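Alpha-Amylase (Thermotoga maritima, PDB 2B5D) is an alpha-amylase by name, a family 57 glycoside hydrolase with an incomplete beta/alpha barrel and, in this protein, a helical C-terminal region. Local coordinates at residues N160-T164 with Y195-N199; Y152-V158 with L423-I427; A85-V89 with A103-R107. Residue numbers count along the deposited sequence, not the author numbering.

Contact 1 (N160-T164 with Y195-N199); sequences NAQIT and YLAQN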
ATOM      1  N   ASN A 160      -0.150 -14.435  34.853  1.00 41.37           N
ATOM      2  CA  ASN A 160       0.473 -14.263  36.168  1.00 40.23           C
ATOM      3  C   ASN A 160       1.929 -13.792  35.978  1.00 39.41           C
ATOM      4  O   ASN A 160       2.455 -12.977  36.755  1.00 40.71           O
ATOM      5  CB  ASN A 160       0.297 -15.599  36.967  1.00 40.81           C
ATOM      6  CG  ASN A 160       0.818 -15.533  38.437  1.00 42.11           C
ATOM      7  OD1 ASN A 160       0.969 -14.470  39.015  1.00 45.82           O
ATOM      8  ND2 ASN A 160       1.123 -16.695  39.011  1.00 42.97           N
ATOM      9  N   ALA A 161       2.595 -14.302  34.934  1.00 40.06           N
ATOM     10  CA  ALA A 161       3.937 -13.844  34.548  1.00 39.31           C
ATOM     11  C   ALA A 161       3.930 -12.404  34.089  1.00 40.66           C
ATOM     12  O   ALA A 161       4.822 -11.594  34.511  1.00 42.07           O
ATOM     13  CB  ALA A 161       4.491 -14.728  33.430  1.00 40.58           C
ATOM     14  N   GLN A 162       2.954 -12.033  33.245  1.00 40.16           N
ATOM     15  CA  GLN A 162       2.713 -10.577  33.047  1.00 41.91           C
ATOM     16  C   GLN A 162       2.697  -9.780  34.329  1.00 42.38           C
ATOM     17  O   GLN A 162       3.401  -8.768  34.452  1.00 44.10           O
ATOM     18  CB  GLN A 162       1.439 -10.293  32.246  1.00 41.61           C
ATOM     19  CG  GLN A 162       1.608 -10.467  30.753  1.00 41.30           C
ATOM     20  CD  GLN A 162       2.246  -9.266  30.071  1.00 47.15           C
ATOM     21  OE1 GLN A 162       2.036  -8.102  30.489  1.00 44.88           O
ATOM     22  NE2 GLN A 162       3.005  -9.533  28.960  1.00 46.35           N
ATOM     23  N   ILE A 163       1.926 -10.230  35.320  1.00 42.74           N
ATOM     24  CA  ILE A 163       1.876  -9.513  36.640  1.00 42.26           C
ATOM     25  C   ILE A 163       3.191  -9.509  37.391  1.00 42.55           C
ATOM     26  O   ILE A 163       3.673  -8.423  37.814  1.00 42.17           O
ATOM     27  CB  ILE A 163       0.771 -10.125  37.573  1.00 43.18           C
ATOM     28  CG1 ILE A 163      -0.619  -9.808  36.988  1.00 43.59           C
ATOM     29  CG2 ILE A 163       0.912  -9.601  39.000  1.00 41.88           C
ATOM     30  CD1 ILE A 163      -1.600 -10.913  37.154  1.00 47.41           C
ATOM     31  N   THR A 164       3.775 -10.722  37.594  1.00 41.67           N
ATOM     32  CA  THR A 164       5.006 -10.828  38.371  1.00 41.04           C
ATOM     33  C   THR A 164       6.149 -10.076  37.807  1.00 41.41           C
ATOM     34  O   THR A 164       6.956  -9.476  38.556  1.00 42.02           O
ATOM     35  CB  THR A 164       5.481 -12.338  38.521  1.00 43.16           C
ATOM     36  OG1 THR A 164       4.458 -13.084  39.181  1.00 41.31           O
ATOM     37  CG2 THR A 164       6.730 -12.422  39.294  1.00 39.21           C
ATOM     38  N   TYR A 195      -4.477 -13.836  41.579  1.00 42.57           N
ATOM     39  CA  TYR A 195      -3.085 -13.695  41.123  1.00 41.46           C
ATOM     40  C   TYR A 195      -2.485 -12.437  41.633  1.00 41.99           C
ATOM     41  O   TYR A 195      -1.270 -12.352  41.846  1.00 44.75           O
ATOM     42  CB  TYR A 195      -2.979 -13.759  39.583  1.00 41.42           C
ATOM     43  CG  TYR A 195      -3.287 -15.125  39.033  1.00 41.76           C
ATOM     44  CD1 TYR A 195      -4.392 -15.329  38.215  1.00 43.59           C
ATOM     45  CD2 TYR A 195      -2.493 -16.250  39.364  1.00 39.53           C
ATOM     46  CE1 TYR A 195      -4.719 -16.614  37.751  1.00 43.10           C
ATOM     47  CE2 TYR A 195      -2.806 -17.543  38.847  1.00 35.65           C
ATOM     48  CZ  TYR A 195      -3.900 -17.706  38.077  1.00 39.76           C
ATOM     49  OH  TYR A 195      -4.232 -18.957  37.604  1.00 41.83           O
ATOM     50  N   LEU A 196      -3.326 -11.443  41.842  1.00 41.61           N
ATOM     51  CA  LEU A 196      -2.858 -10.165  42.365  1.00 41.97           C
ATOM     52  C   LEU A 196      -2.517 -10.349  43.809  1.00 41.06           C
ATOM     53  O   LEU A 196      -1.516  -9.801  44.293  1.00 41.77           O
ATOM     54  CB  LEU A 196      -3.948  -9.049  42.209  1.00 40.67           C
ATOM     55  CG  LEU A 196      -4.033  -8.031  41.037  1.00 45.59           C
ATOM     56  CD1 LEU A 196      -2.988  -8.287  39.892  1.00 38.42           C
ATOM     57  CD2 LEU A 196      -5.520  -7.668  40.499  1.00 40.50           C
ATOM     58  N   ALA A 197      -3.398 -11.061  44.516  1.00 41.05           N
ATOM     59  CA  ALA A 197      -3.156 -11.466  45.920  1.00 40.88           C
ATOM     60  C   ALA A 197      -1.882 -12.311  45.968  1.00 41.35           C
ATOM     61  O   ALA A 197      -0.901 -11.943  46.674  1.00 43.92           O
ATOM     62  CB  ALA A 197      -4.400 -12.220  46.535  1.00 38.07           C
ATOM     63  N   GLN A 198      -1.790 -13.351  45.140  1.00 41.52           N
ATOM     64  CA  GLN A 198      -0.492 -14.102  45.126  1.00 41.38           C
ATOM     65  C   GLN A 198       0.727 -13.234  44.906  1.00 42.98           C
ATOM     66  O   GLN A 198       1.838 -13.543  45.392  1.00 44.55           O
ATOM     67  CB  GLN A 198      -0.504 -15.272  44.177  1.00 41.06           C
ATOM     68  CG  GLN A 198      -1.782 -16.120  44.286  1.00 36.61           C
ATOM     69  CD  GLN A 198      -1.896 -16.981  43.100  1.00 40.20           C
ATOM     70  OE1 GLN A 198      -2.961 -17.562  42.777  1.00 41.65           O
ATOM     71  NE2 GLN A 198      -0.787 -17.071  42.394  1.00 38.60           N
ATOM     72  N   ASN A 199       0.547 -12.100  44.231  1.00 43.06           N
ATOM     73  CA  ASN A 199       1.698 -11.244  43.882  1.00 40.90           C
ATOM     74  C   ASN A 199       1.891 -10.135  44.875  1.00 41.83           C
ATOM     75  O   ASN A 199       2.720  -9.226  44.670  1.00 42.82           O
ATOM     76  CB  ASN A 199       1.553 -10.706  42.451  1.00 40.89           C
ATOM     77  CG  ASN A 199       2.034 -11.673  41.386  1.00 39.49           C
ATOM     78  OD1 ASN A 199       1.238 -12.348  40.711  1.00 40.30           O
ATOM     79  ND2 ASN A 199       3.337 -11.722  41.197  1.00 37.20           N
TER
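Asn160-Thr164 is part of helix 156-174, and Tyr195-Asn199 is the end of helix 192-198. The two segments run in the same direction. The CA atoms of Asn160 and Tyr195 are 6.1 Å apart, and those of Thr164 and Asn199 are 6.4 Å apart, so the spacing hardly changes along the contact. About 298 Å² is buried.

The apolar part centres on Ile163. Its CD1 lies 4.0 Å from Tyr195 CB and 4.0 Å from Leu196 CD1. The CA-to-CB bond of Leu196 points away, yet its CD1 still reaches the isoleucine. Asn160 CG rests 3.5 Å from Tyr195 CD2, so the amide group packs beside the ring. The same tyrosine also packs on Val527 of the C-terminal tail.

The polar part lies around Asn199, the first residue past the helix to leave helical geometry. Its N makes weak hydrogen bonds to Tyr195 O (3.0 Å) and Leu196 O (3.1 Å). Its side chain points toward the other segment and sits among Asn160, Ile163 and Thr164. Thr164 OG1 donates to Asn160 O at 3.1 Å, a bond back to its own helix. The same hydroxyl is also hydrogen-bonded to Arg525, which brings the C-terminal tail to this spot.

Strand 180-182 separates the two helices in sequence and pairs in parallel with strands 137-142 and 203-206. Side-by-side packing of successive, similarly directed helices over a parallel sheet is typical of a beta/alpha barrel, here that of family 57.

Contact 2 (Y152-V158 with L423-I427); sequences YQMYPEV and LHEMI
Tyr152 to Tyr155 form a type I beta turn, closed by a hydrogen bond from Tyr155 N to Tyr152 O at 2.8 Å. Tyr155 (phi/psi -132/66) is the N-cap of helix 156-174. Val158 N is hydrogen-bonded to Tyr155 O at 2.9 Å. The partner, 423-427, is helical throughout, with Ile427 N hydrogen-bonded to Leu423 O at 3.0 Å. The closest CA pair is Val158 and Ile427, at 7.0 Å.

Leu423 points toward the turn. Its CD2 lies 3.6 Å from Tyr152 OH, and its CG sits at the edge of that ring. Tyr152 has chi1 m, which carries the ring to the leucine although its CA-to-CB bond points sideways.

His424 has chi1 t. Its ring meets the Tyr155 ring (chi1 m, -52°; chi2 -87°) rim to rim, with centroids 5.8 Å apart and planes at 72°. Tyr155 OH is hydrogen-bonded to Leu299 N and Ser298 OG of the second subunit. The contact joins the start of a barrel helix to helix 418-436 of the C-terminal helical region, beside a subunit interface.

Ile427, in the m,t rotamer, fills the centre. Its CD1 makes a CH-pi contact over the Tyr155 face, 4.3 Å from the centroid, and lies 4.0 Å from Tyr152 CD1. Its CG2 is 3.8 Å from Tyr155 CB and 4.0 Å from Val158 CB (chi1 p, 79°). Leu456 of helix 443-458 touches both Val158 and Ile427.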
ATOM      1  N   TYR A 152      -6.051 -13.122  27.390  1.00 45.82           N
ATOM      2  CA  TYR A 152      -5.216 -14.280  27.738  1.00 47.24           C
ATOM      3  C   TYR A 152      -5.673 -15.129  28.953  1.00 47.41           C
ATOM      4  O   TYR A 152      -4.884 -15.916  29.501  1.00 47.31           O
ATOM      5  CB  TYR A 152      -3.809 -13.771  28.006  1.00 46.97           C
ATOM      6  CG  TYR A 152      -3.294 -13.088  26.771  1.00 50.59           C
ATOM      7  CD1 TYR A 152      -2.960 -13.856  25.633  1.00 47.54           C
ATOM      8  CD2 TYR A 152      -3.187 -11.670  26.700  1.00 48.86           C
ATOM      9  CE1 TYR A 152      -2.525 -13.265  24.488  1.00 50.55           C
ATOM     10  CE2 TYR A 152      -2.737 -11.052  25.511  1.00 49.38           C
ATOM     11  CZ  TYR A 152      -2.411 -11.864  24.418  1.00 51.63           C
ATOM     12  OH  TYR A 152      -1.942 -11.321  23.241  1.00 51.88           O
ATOM     13  N   GLN A 153      -6.934 -14.984  29.356  1.00 47.10           N
ATOM     14  CA  GLN A 153      -7.384 -15.595  30.614  1.00 47.11           C
ATOM     15  C   GLN A 153      -7.314 -17.141  30.609  1.00 47.34           C
ATOM     16  O   GLN A 153      -7.301 -17.773  31.667  1.00 45.40           O
ATOM     17  CB  GLN A 153      -8.774 -15.135  30.995  1.00 45.86           C
ATOM     18  CG  GLN A 153      -9.868 -15.527  30.073  1.00 44.91           C
ATOM     19  CD  GLN A 153     -11.155 -14.791  30.424  1.00 49.12           C
ATOM     20  OE1 GLN A 153     -12.041 -15.344  31.067  1.00 49.45           O
ATOM     21  NE2 GLN A 153     -11.237 -13.527  30.041  1.00 48.93           N
ATOM     22  N   MET A 154      -7.283 -17.713  29.409  1.00 47.92           N
ATOM     23  CA  MET A 154      -7.163 -19.137  29.280  1.00 49.91           C
ATOM     24  C   MET A 154      -5.719 -19.630  29.388  1.00 47.07           C
ATOM     25  O   MET A 154      -5.482 -20.807  29.318  1.00 47.49           O
ATOM     26  CB  MET A 154      -7.836 -19.633  28.003  1.00 50.68           C
ATOM     27  CG  MET A 154      -7.985 -21.122  28.036  1.00 53.41           C
ATOM     28  SD  MET A 154      -9.288 -21.628  26.946  1.00 57.87           S
ATOM     29  CE  MET A 154      -9.162 -23.418  27.177  1.00 54.99           C
ATOM     30  N   TYR A 155      -4.783 -18.717  29.625  1.00 46.19           N
ATOM     31  CA  TYR A 155      -3.369 -18.980  29.688  1.00 44.28           C
ATOM     32  C   TYR A 155      -2.886 -18.310  30.945  1.00 43.59           C
ATOM     33  O   TYR A 155      -2.145 -17.333  30.876  1.00 43.26           O
ATOM     34  CB  TYR A 155      -2.659 -18.415  28.419  1.00 45.52           C
ATOM     35  CG  TYR A 155      -3.321 -18.884  27.119  1.00 45.29           C
ATOM     36  CD1 TYR A 155      -2.957 -20.095  26.525  1.00 43.82           C
ATOM     37  CD2 TYR A 155      -4.324 -18.115  26.495  1.00 44.62           C
ATOM     38  CE1 TYR A 155      -3.575 -20.552  25.330  1.00 47.26           C
ATOM     39  CE2 TYR A 155      -4.964 -18.557  25.312  1.00 45.89           C
ATOM     40  CZ  TYR A 155      -4.573 -19.762  24.712  1.00 49.12           C
ATOM     41  OH  TYR A 155      -5.205 -20.203  23.540  1.00 47.49           O
ATOM     42  N   PRO A 156      -3.338 -18.817  32.125  1.00 43.48           N
ATOM     43  CA  PRO A 156      -3.012 -18.255  33.434  1.00 42.07           C
ATOM     44  C   PRO A 156      -1.524 -18.078  33.645  1.00 42.13           C
ATOM     45  O   PRO A 156      -1.133 -17.126  34.318  1.00 42.87           O
ATOM     46  CB  PRO A 156      -3.529 -19.288  34.426  1.00 42.41           C
ATOM     47  CG  PRO A 156      -4.277 -20.339  33.689  1.00 42.72           C
ATOM     48  CD  PRO A 156      -4.289 -19.951  32.219  1.00 43.97           C
ATOM     49  N   GLU A 157      -0.690 -18.960  33.074  1.00 41.61           N
ATOM     50  CA  GLU A 157       0.773 -18.806  33.189  1.00 41.50           C
ATOM     51  C   GLU A 157       1.253 -17.464  32.612  1.00 41.25           C
ATOM     52  O   GLU A 157       2.131 -16.784  33.198  1.00 42.43           O
ATOM     53  CB  GLU A 157       1.532 -19.967  32.485  1.00 41.96           C
ATOM     54  CG  GLU A 157       1.197 -21.425  32.942  1.00 41.00           C
ATOM     55  CD  GLU A 157      -0.109 -21.915  32.363  1.00 44.68           C
ATOM     56  OE1 GLU A 157      -0.374 -23.112  32.471  1.00 43.88           O
ATOM     57  OE2 GLU A 157      -0.912 -21.110  31.802  1.00 44.18           O
ATOM     58  N   VAL A 158       0.716 -17.073  31.451  1.00 40.12           N
ATOM     59  CA  VAL A 158       1.197 -15.823  30.828  1.00 40.13           C
ATOM     60  C   VAL A 158       0.625 -14.601  31.553  1.00 39.46           C
ATOM     61  O   VAL A 158       1.326 -13.605  31.855  1.00 39.66           O
ATOM     62  CB  VAL A 158       1.057 -15.835  29.212  1.00 40.83           C
ATOM     63  CG1 VAL A 158      -0.363 -15.555  28.755  1.00 39.55           C
ATOM     64  CG2 VAL A 158       2.110 -14.872  28.553  1.00 38.83           C
ATOM     65  N   LEU A 423       0.135 -16.634  18.683  1.00 54.87           N
ATOM     66  CA  LEU A 423       0.211 -16.357  20.104  1.00 53.53           C
ATOM     67  C   LEU A 423      -0.097 -17.603  20.952  1.00 52.00           C
ATOM     68  O   LEU A 423       0.623 -17.924  21.883  1.00 51.37           O
ATOM     69  CB  LEU A 423      -0.688 -15.182  20.453  1.00 53.81           C
ATOM     70  CG  LEU A 423      -0.069 -13.795  20.774  1.00 54.39           C
ATOM     71  CD1 LEU A 423       1.417 -13.608  20.508  1.00 51.30           C
ATOM     72  CD2 LEU A 423      -0.884 -12.698  20.130  1.00 52.15           C
ATOM     73  N   HIS A 424      -1.157 -18.308  20.589  1.00 51.12           N
ATOM     74  CA  HIS A 424      -1.510 -19.553  21.187  1.00 51.41           C
ATOM     75  C   HIS A 424      -0.329 -20.544  21.225  1.00 51.91           C
ATOM     76  O   HIS A 424       0.048 -21.006  22.322  1.00 52.13           O
ATOM     77  CB  HIS A 424      -2.683 -20.162  20.446  1.00 52.01           C
ATOM     78  CG  HIS A 424      -3.029 -21.529  20.935  1.00 54.42           C
ATOM     79  ND1 HIS A 424      -2.640 -22.678  20.279  1.00 56.71           N
ATOM     80  CD2 HIS A 424      -3.681 -21.930  22.049  1.00 55.11           C
ATOM     81  CE1 HIS A 424      -3.078 -23.729  20.951  1.00 58.19           C
ATOM     82  NE2 HIS A 424      -3.701 -23.300  22.035  1.00 57.24           N
ATOM     83  N   GLU A 425       0.292 -20.819  20.063  1.00 51.64           N
ATOM     84  CA  GLU A 425       1.453 -21.720  20.011  1.00 51.74           C
ATOM     85  C   GLU A 425       2.654 -21.179  20.775  1.00 50.30           C
ATOM     86  O   GLU A 425       3.358 -21.929  21.461  1.00 49.61           O
ATOM     87  CB  GLU A 425       1.869 -22.005  18.569  1.00 53.40           C
ATOM     88  CG  GLU A 425       0.974 -22.937  17.835  1.00 59.54           C
ATOM     89  CD  GLU A 425       0.900 -24.296  18.496  1.00 68.99           C
ATOM     90  OE1 GLU A 425       1.944 -24.752  19.080  1.00 73.05           O
ATOM     91  OE2 GLU A 425      -0.216 -24.891  18.438  1.00 70.57           O
ATOM     92  N   MET A 426       2.912 -19.885  20.667  1.00 48.45           N
ATOM     93  CA  MET A 426       4.059 -19.347  21.440  1.00 48.86           C
ATOM     94  C   MET A 426       3.935 -19.514  22.968  1.00 48.22           C
ATOM     95  O   MET A 426       4.936 -19.727  23.636  1.00 47.69           O
ATOM     96  CB  MET A 426       4.358 -17.883  21.113  1.00 47.19           C
ATOM     97  CG  MET A 426       4.690 -17.604  19.643  1.00 47.56           C
ATOM     98  SD  MET A 426       4.295 -15.902  19.168  1.00 49.86           S
ATOM     99  CE  MET A 426       5.400 -14.933  20.247  1.00 37.38           C
ATOM    100  N   ILE A 427       2.714 -19.394  23.504  1.00 47.83           N
ATOM    101  CA  ILE A 427       2.490 -19.429  24.966  1.00 46.71           C
ATOM    102  C   ILE A 427       2.636 -20.869  25.389  1.00 47.42           C
ATOM    103  O   ILE A 427       3.362 -21.134  26.340  1.00 44.85           O
ATOM    104  CB  ILE A 427       1.056 -18.871  25.409  1.00 47.04           C
ATOM    105  CG1 ILE A 427       0.891 -17.385  25.057  1.00 46.30           C
ATOM    106  CG2 ILE A 427       0.796 -19.051  26.925  1.00 46.93           C
ATOM    107  CD1 ILE A 427      -0.529 -16.950  24.955  1.00 44.13           C
TER

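Contact 3 (A85-V89 with A103-R107); sequences ANKEV and AKFYR
Both segments are fully helical. Ala85-Val89 belongs to helix 68-91 and Ala103-Arg107 to helix 97-119. Their short axes approach to 8.6 Å and run nearly antiparallel, with a signed crossing angle of -156°. The CA atoms of Ala85 and Arg107 are 5.1 Å apart, as are those of Val89 and Ala103.

Small side chains permit this close approach. Ala85 CB lies 3.8 Å from Arg107 CA and 4.0 Å from Arg107 CB. Ala103 CB lies 4.0 Å from Val89 CA and 3.9 Å from Glu88 O.

Val89 has chi1 p (55°). Its CG2 lies 3.6 Å from Lys104 CD and 3.3 Å from Arg107 NH2. Lys104 starts sideways, with chi1 between wells at -34°, then chi2 t and chi3 m. Arg107 has chi1 t (150°), chi2 148°, chi3 p (67°) and chi4 62°, which lays the guanidinium alongside Val89 and Asn86. Asn86 starts sideways, with chi1 between wells at -92°. Its ND2 is 2.9 Å from Arg107 NE; both are donors, so this is not a hydrogen bond.

Glu88 (m,m) points toward the partner helix at CB. Its carboxylate forms a salt bridge with Arg269 and a hydrogen bond with Tyr291. Tyr106 (chi1 -80°, m) starts toward helix 68-91, but its ring leads away. Its hydroxyl is hydrogen-bonded to Lys290 O and Arg259.

Only residues 92-96 separate the two helices. The pair is an alpha-helical hairpin, set within the long connection between the parallel neighbouring strands 53-57 and 137-142 of the barrel sheet.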
ATOM      1  N   ALA A  85      15.000  26.875  19.031  1.00 78.78           N
ATOM      2  CA  ALA A  85      14.301  27.892  19.809  1.00 79.06           C
ATOM      3  C   ALA A  85      14.950  29.251  19.584  1.00 78.95           C
ATOM      4  O   ALA A  85      14.255  30.240  19.342  1.00 78.82           O
ATOM      5  CB  ALA A  85      14.289  27.530  21.290  1.00 78.74           C
ATOM      6  N   ASN A  86      16.283  29.275  19.651  1.00 78.96           N
ATOM      7  CA  ASN A  86      17.080  30.473  19.366  1.00 78.88           C
ATOM      8  C   ASN A  86      16.967  31.049  17.945  1.00 78.64           C
ATOM      9  O   ASN A  86      16.758  32.263  17.772  1.00 78.45           O
ATOM     10  CB  ASN A  86      18.533  30.230  19.746  1.00 78.99           C
ATOM     11  CG  ASN A  86      18.827  30.655  21.167  1.00 79.58           C
ATOM     12  OD1 ASN A  86      19.479  29.926  21.922  1.00 80.78           O
ATOM     13  ND2 ASN A  86      18.339  31.845  21.548  1.00 77.67           N
ATOM     14  N   LYS A  87      17.090  30.178  16.944  1.00 78.63           N
ATOM     15  CA  LYS A  87      16.821  30.533  15.556  1.00 78.90           C
ATOM     16  C   LYS A  87      15.459  31.202  15.441  1.00 79.06           C
ATOM     17  O   LYS A  87      15.242  32.061  14.577  1.00 79.26           O
ATOM     18  CB  LYS A  87      16.798  29.280  14.685  1.00 79.18           C
ATOM     19  CG  LYS A  87      18.013  29.002  13.816  1.00 80.38           C
ATOM     20  CD  LYS A  87      17.587  28.049  12.694  1.00 82.22           C
ATOM     21  CE  LYS A  87      18.691  27.753  11.671  1.00 83.33           C
ATOM     22  NZ  LYS A  87      19.474  26.506  11.962  1.00 82.41           N
ATOM     23  N   GLU A  88      14.541  30.794  16.319  1.00 79.03           N
ATOM     24  CA  GLU A  88      13.163  31.222  16.238  1.00 78.72           C
ATOM     25  C   GLU A  88      12.932  32.554  16.920  1.00 79.27           C
ATOM     26  O   GLU A  88      12.126  33.355  16.436  1.00 78.77           O
ATOM     27  CB  GLU A  88      12.218  30.136  16.765  1.00 78.70           C
ATOM     28  CG  GLU A  88      11.782  29.119  15.694  1.00 77.36           C
ATOM     29  CD  GLU A  88      10.812  29.694  14.644  1.00 78.09           C
ATOM     30  OE1 GLU A  88       9.910  30.469  15.019  1.00 78.52           O
ATOM     31  OE2 GLU A  88      10.930  29.364  13.439  1.00 77.14           O
ATOM     32  N   VAL A  89      13.647  32.805  18.020  1.00 79.90           N
ATOM     33  CA  VAL A  89      13.549  34.102  18.697  1.00 81.25           C
ATOM     34  C   VAL A  89      14.033  35.288  17.821  1.00 82.05           C
ATOM     35  O   VAL A  89      13.484  36.387  17.924  1.00 82.17           O
ATOM     36  CB  VAL A  89      14.171  34.114  20.135  1.00 80.91           C
ATOM     37  CG1 VAL A  89      15.597  33.658  20.123  1.00 82.08           C
ATOM     38  CG2 VAL A  89      14.094  35.517  20.749  1.00 81.17           C
ATOM     39  N   ALA A 103       8.097  32.542  21.211  1.00 69.04           N
ATOM     40  CA  ALA A 103       9.400  31.978  20.849  1.00 69.18           C
ATOM     41  C   ALA A 103      10.391  32.118  21.992  1.00 69.59           C
ATOM     42  O   ALA A 103      11.278  31.295  22.156  1.00 69.65           O
ATOM     43  CB  ALA A 103       9.937  32.628  19.591  1.00 68.61           C
ATOM     44  N   LYS A 104      10.221  33.162  22.792  1.00 70.35           N
ATOM     45  CA  LYS A 104      11.108  33.405  23.928  1.00 71.46           C
ATOM     46  C   LYS A 104      10.657  32.585  25.141  1.00 71.38           C
ATOM     47  O   LYS A 104      11.495  32.135  25.942  1.00 70.77           O
ATOM     48  CB  LYS A 104      11.172  34.905  24.250  1.00 71.46           C
ATOM     49  CG  LYS A 104      11.064  35.757  22.990  1.00 72.96           C
ATOM     50  CD  LYS A 104      11.792  37.084  23.064  1.00 75.89           C
ATOM     51  CE  LYS A 104      11.263  37.975  24.157  1.00 76.79           C
ATOM     52  NZ  LYS A 104      12.245  37.878  25.255  1.00 79.10           N
ATOM     53  N   PHE A 105       9.333  32.403  25.265  1.00 71.30           N
ATOM     54  CA  PHE A 105       8.787  31.482  26.250  1.00 71.52           C
ATOM     55  C   PHE A 105       9.372  30.090  26.000  1.00 71.11           C
ATOM     56  O   PHE A 105       9.874  29.457  26.931  1.00 70.28           O
ATOM     57  CB  PHE A 105       7.255  31.433  26.231  1.00 72.03           C
ATOM     58  CG  PHE A 105       6.682  30.290  27.057  1.00 74.03           C
ATOM     59  CD1 PHE A 105       6.593  28.995  26.524  1.00 74.68           C
ATOM     60  CD2 PHE A 105       6.267  30.499  28.372  1.00 75.11           C
ATOM     61  CE1 PHE A 105       6.092  27.940  27.284  1.00 75.50           C
ATOM     62  CE2 PHE A 105       5.753  29.443  29.135  1.00 76.47           C
ATOM     63  CZ  PHE A 105       5.662  28.161  28.581  1.00 74.61           C
ATOM     64  N   TYR A 106       9.325  29.661  24.736  1.00 71.24           N
ATOM     65  CA  TYR A 106       9.823  28.352  24.296  1.00 71.92           C
ATOM     66  C   TYR A 106      11.296  28.102  24.560  1.00 72.92           C
ATOM     67  O   TYR A 106      11.668  27.000  24.960  1.00 73.02           O
ATOM     68  CB  TYR A 106       9.519  28.123  22.816  1.00 71.20           C
ATOM     69  CG  TYR A 106       8.109  27.683  22.548  1.00 69.84           C
ATOM     70  CD1 TYR A 106       7.348  28.287  21.554  1.00 69.15           C
ATOM     71  CD2 TYR A 106       7.525  26.668  23.306  1.00 68.47           C
ATOM     72  CE1 TYR A 106       6.036  27.885  21.302  1.00 69.07           C
ATOM     73  CE2 TYR A 106       6.227  26.261  23.068  1.00 69.55           C
ATOM     74  CZ  TYR A 106       5.483  26.865  22.063  1.00 69.82           C
ATOM     75  OH  TYR A 106       4.197  26.436  21.831  1.00 69.57           O
ATOM     76  N   ARG A 107      12.123  29.129  24.341  1.00 74.52           N
ATOM     77  CA  ARG A 107      13.551  29.081  24.671  1.00 75.72           C
ATOM     78  C   ARG A 107      13.794  28.879  26.169  1.00 75.54           C
ATOM     79  O   ARG A 107      14.543  27.980  26.558  1.00 75.59           O
ATOM     80  CB  ARG A 107      14.294  30.310  24.119  1.00 75.45           C
ATOM     81  CG  ARG A 107      15.509  30.746  24.952  1.00 77.98           C
ATOM     82  CD  ARG A 107      16.659  31.380  24.149  1.00 78.23           C
ATOM     83  NE  ARG A 107      16.336  32.684  23.539  1.00 83.40           N
ATOM     84  CZ  ARG A 107      16.003  33.790  24.210  1.00 84.64           C
ATOM     85  NH1 ARG A 107      15.899  33.778  25.536  1.00 86.13           N
ATOM     86  NH2 ARG A 107      15.739  34.910  23.550  1.00 86.18           N
TER

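Contacts 1 and 2 are neighbours, with centres 14 Å apart, and share helix 156-174. They touch where Tyr195 OH of contact 1 lies 3.3 Å from Pro156 CB of contact 2. Phe457 and Val527 each pack against residues of both. Along the chain, contact 1 is nested inside the loop that contact 2 closes. Contact 3 closes earlier in the sequence and lies on the opposite side of the chain's centre. Its centre is 48 Å from that of contact 1 and 51 Å from that of contact 2; the nearest atoms are about 35 and 38 Å away. Contacts 1 and 3 both belong to the family 57 part of the chain, whereas contact 2 ties that part to the C-terminal helices.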